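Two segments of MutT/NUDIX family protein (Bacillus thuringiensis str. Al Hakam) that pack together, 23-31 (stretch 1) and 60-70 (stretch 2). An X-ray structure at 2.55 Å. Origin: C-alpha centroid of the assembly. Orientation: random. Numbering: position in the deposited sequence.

Stretch 1 (23-31) QVRVTGILI
Stretch 2 60-70: TLEEAMIREMR

Stretch 1 is a β-strand, residues 23-31, with extended phi/psi values from V24 (-112/132) to I29 (-129/98). Stretch 2 is an α-helix, residues 61-70, preceded by T60. The helix lies across one face of the strand. Their axes come within 8.4 Å, and their N-to-C directions differ by 55° (signed crossing angle -55°). The register is set by V26 and M65, whose CA atoms are 6.1 Å apart.

The contact is apolar; no hydrogen bond crosses it. About 374 Å² is buried, both sides summed. Strand alternation selects the residues: CB of V24, V26 and L30 points toward the helix, and G28 continues the same series. T27 and I29 point away; T27 OG1 is hydrogen-bonded elsewhere in the structure.

V26 is the centre, with the largest covered area. Its chi1 is m (-70°). CG1 lies 4.2 Å from L61 CB and 3.9 Å from L61 O, while CG2 lies 4.2 Å from A64 CB. The CB of A64 points toward the strand, where its small methyl meets V26 CG2. V26 CG2 is also 4.0 Å from M65 N. Two residues before it on the same face, V24 (chi1 t) places CG1 3.6 Å from L61 CD2. L61 starts sideways, but its m,t rotamer brings its end to the strand. Near the other end, L30 (t,t) sets CD1 4.1 Å from M69 CE.

Both methionines are selenomethionines. M65 also leaves the helix sideways, and chi angles of -173°, 70° and -89° turn its end to the strand. Its SE is 4.1 Å from V26 CB, 3.5 Å from T27 C and 3.6 Å from G28 N. This long, flexible chain thus packs on backbone as well as side chain. G28 suits the site because it has no side chain: an ideal CB would be only 3.1 Å from M65 CE and 3.4 Å from M69 SE. M69 points toward the strand, with chi1 off-well at -141°, chi2 p and chi3 t.

Polar bonds order the helix itself. T60 (chi1 p) is the N-cap: its OG1 accepts from E63 N at 3.0 Å. E63 OE1 accepts from T60 N at 2.8 Å. Backbone i to i+4 bonds run from A64 N to T60 O (3.1 Å) through R70 N to I66 O (3.2 Å). On the helix, R67 NH1 forms a salt bridge with E68 OE2 at 2.9 Å. E62, E63, I66 and R70 make no contact with the strand.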

# COMPACT_ATOMS: atom_id res chain seq x y z
N GLN B 23 -2.50 -2.28 14.39
CA GLN B 23 -3.53 -3.23 13.97
C GLN B 23 -3.69 -3.04 12.47
O GLN B 23 -3.93 -1.93 12.00
CB GLN B 23 -4.86 -2.94 14.66
CG GLN B 23 -6.01 -3.76 14.10
CD GLN B 23 -7.35 -3.46 14.76
OE1 GLN B 23 -7.84 -2.32 14.74
NE2 GLN B 23 -7.96 -4.48 15.36
N VAL B 24 -3.53 -4.13 11.72
CA VAL B 24 -3.65 -4.06 10.28
C VAL B 24 -4.88 -4.79 9.76
O VAL B 24 -5.15 -5.93 10.14
CB VAL B 24 -2.41 -4.64 9.59
CG1 VAL B 24 -2.47 -4.37 8.10
CG2 VAL B 24 -1.15 -4.04 10.20
N ARG B 25 -5.63 -4.12 8.89
CA ARG B 25 -6.83 -4.70 8.30
C ARG B 25 -6.80 -4.71 6.79
O ARG B 25 -6.42 -3.72 6.16
CB ARG B 25 -8.07 -3.94 8.78
CG ARG B 25 -8.42 -4.29 10.20
CD ARG B 25 -9.58 -3.48 10.77
NE ARG B 25 -9.91 -4.03 12.08
CZ ARG B 25 -10.51 -5.21 12.26
NH1 ARG B 25 -10.86 -5.94 11.21
NH2 ARG B 25 -10.71 -5.66 13.49
N VAL B 26 -7.20 -5.84 6.22
CA VAL B 26 -7.26 -6.01 4.78
C VAL B 26 -8.71 -6.11 4.34
O VAL B 26 -9.55 -6.60 5.09
CB VAL B 26 -6.52 -7.28 4.32
CG1 VAL B 26 -5.03 -7.11 4.51
CG2 VAL B 26 -7.01 -8.49 5.11
N THR B 27 -9.00 -5.63 3.14
CA THR B 27 -10.35 -5.68 2.60
C THR B 27 -10.22 -6.15 1.17
O THR B 27 -9.31 -5.73 0.45
CB THR B 27 -11.02 -4.28 2.62
OG1 THR B 27 -11.37 -3.96 3.97
CG2 THR B 27 -12.26 -4.26 1.74
N GLY B 28 -11.14 -7.03 0.76
CA GLY B 28 -11.09 -7.55 -0.58
C GLY B 28 -12.16 -7.00 -1.50
O GLY B 28 -13.31 -6.81 -1.10
N ILE B 29 -11.77 -6.73 -2.74
CA ILE B 29 -12.69 -6.22 -3.73
C ILE B 29 -12.55 -7.10 -4.96
O ILE B 29 -11.62 -6.94 -5.77
CB ILE B 29 -12.42 -4.74 -4.05
CG1 ILE B 29 -12.84 -3.90 -2.84
CG2 ILE B 29 -13.18 -4.32 -5.29
CD1 ILE B 29 -12.82 -2.42 -3.06
N LEU B 30 -13.47 -8.06 -5.07
CA LEU B 30 -13.49 -9.02 -6.17
C LEU B 30 -14.62 -8.61 -7.10
O LEU B 30 -15.80 -8.77 -6.78
CB LEU B 30 -13.72 -10.43 -5.62
CG LEU B 30 -13.40 -11.64 -6.51
CD1 LEU B 30 -13.67 -12.92 -5.73
CD2 LEU B 30 -14.25 -11.60 -7.78
N ILE B 31 -14.23 -8.08 -8.26
CA ILE B 31 -15.17 -7.62 -9.26
C ILE B 31 -15.24 -8.56 -10.45
O ILE B 31 -14.22 -9.01 -10.97
CB ILE B 31 -14.76 -6.23 -9.78
CG1 ILE B 31 -14.72 -5.24 -8.63
CG2 ILE B 31 -15.72 -5.77 -10.86
CD1 ILE B 31 -14.01 -3.94 -8.97
N THR B 60 1.30 -12.43 6.42
CA THR B 60 1.61 -11.37 5.48
C THR B 60 0.23 -10.83 5.11
O THR B 60 -0.78 -11.52 5.30
CB THR B 60 2.27 -11.90 4.20
OG1 THR B 60 1.41 -12.88 3.60
CG2 THR B 60 3.61 -12.52 4.51
N LEU B 61 0.16 -9.60 4.61
CA LEU B 61 -1.13 -9.04 4.23
C LEU B 61 -1.84 -10.04 3.32
O LEU B 61 -3.05 -10.25 3.43
CB LEU B 61 -0.97 -7.72 3.49
CG LEU B 61 -0.26 -6.59 4.23
CD1 LEU B 61 -0.27 -5.35 3.35
CD2 LEU B 61 -0.94 -6.32 5.55
N GLU B 62 -1.07 -10.66 2.44
CA GLU B 62 -1.60 -11.63 1.49
C GLU B 62 -2.22 -12.86 2.17
O GLU B 62 -3.34 -13.26 1.85
CB GLU B 62 -0.49 -12.08 0.54
CG GLU B 62 -0.98 -12.95 -0.59
CD GLU B 62 0.15 -13.42 -1.49
OE1 GLU B 62 -0.15 -14.11 -2.49
OE2 GLU B 62 1.32 -13.10 -1.20
N GLU B 63 -1.48 -13.46 3.09
CA GLU B 63 -1.99 -14.64 3.78
C GLU B 63 -3.32 -14.34 4.48
O GLU B 63 -4.22 -15.18 4.49
CB GLU B 63 -0.95 -15.14 4.79
CG GLU B 63 0.39 -15.47 4.17
CD GLU B 63 1.44 -15.89 5.18
OE1 GLU B 63 1.63 -15.18 6.19
OE2 GLU B 63 2.08 -16.94 4.96
N ALA B 64 -3.43 -13.15 5.05
CA ALA B 64 -4.65 -12.74 5.74
C ALA B 64 -5.80 -12.53 4.75
O ALA B 64 -6.93 -12.94 5.02
CB ALA B 64 -4.40 -11.47 6.54
N MSE B 65 -5.51 -11.90 3.62
CA MSE B 65 -6.53 -11.66 2.62
C MSE B 65 -7.10 -12.99 2.12
O MSE B 65 -8.32 -13.16 2.03
CB MSE B 65 -5.96 -10.87 1.44
CG MSE B 65 -7.01 -10.44 0.42
SE MSE B 65 -8.22 -9.04 1.09
CE MSE B 65 -9.60 -10.14 1.89
N ILE B 66 -6.21 -13.93 1.78
CA ILE B 66 -6.61 -15.24 1.29
C ILE B 66 -7.40 -16.00 2.35
O ILE B 66 -8.37 -16.68 2.04
CB ILE B 66 -5.37 -16.10 0.86
CG1 ILE B 66 -5.02 -15.82 -0.60
CG2 ILE B 66 -5.67 -17.58 0.99
CD1 ILE B 66 -4.70 -14.38 -0.91
N ARG B 67 -6.97 -15.90 3.61
CA ARG B 67 -7.65 -16.59 4.70
C ARG B 67 -9.06 -16.03 4.94
O ARG B 67 -10.02 -16.79 5.05
CB ARG B 67 -6.84 -16.50 6.00
CG ARG B 67 -7.58 -17.05 7.21
CD ARG B 67 -6.73 -17.01 8.47
NE ARG B 67 -6.24 -15.67 8.77
CZ ARG B 67 -7.01 -14.61 9.00
NH1 ARG B 67 -8.34 -14.74 8.97
NH2 ARG B 67 -6.46 -13.43 9.24
N GLU B 68 -9.17 -14.71 5.04
CA GLU B 68 -10.46 -14.09 5.26
C GLU B 68 -11.38 -14.43 4.10
O GLU B 68 -12.56 -14.75 4.28
CB GLU B 68 -10.32 -12.57 5.37
CG GLU B 68 -9.69 -12.06 6.66
CD GLU B 68 -10.60 -12.20 7.87
OE1 GLU B 68 -11.83 -12.06 7.71
OE2 GLU B 68 -10.07 -12.44 8.98
N MSE B 69 -10.83 -14.39 2.90
CA MSE B 69 -11.62 -14.68 1.72
C MSE B 69 -12.25 -16.07 1.73
O MSE B 69 -13.42 -16.22 1.35
CB MSE B 69 -10.76 -14.49 0.47
CG MSE B 69 -11.51 -13.84 -0.67
SE MSE B 69 -12.53 -12.22 -0.21
CE MSE B 69 -13.76 -12.33 -1.70
N ARG B 70 -11.51 -17.09 2.16
CA ARG B 70 -12.14 -18.41 2.17
C ARG B 70 -12.95 -18.75 3.41
O ARG B 70 -13.68 -19.73 3.42
CB ARG B 70 -11.14 -19.52 1.82
CG ARG B 70 -9.83 -19.58 2.57
CD ARG B 70 -8.84 -20.38 1.71
NE ARG B 70 -7.53 -20.55 2.33
CZ ARG B 70 -6.44 -20.98 1.69
NH1 ARG B 70 -6.49 -21.28 0.40
NH2 ARG B 70 -5.30 -21.10 2.34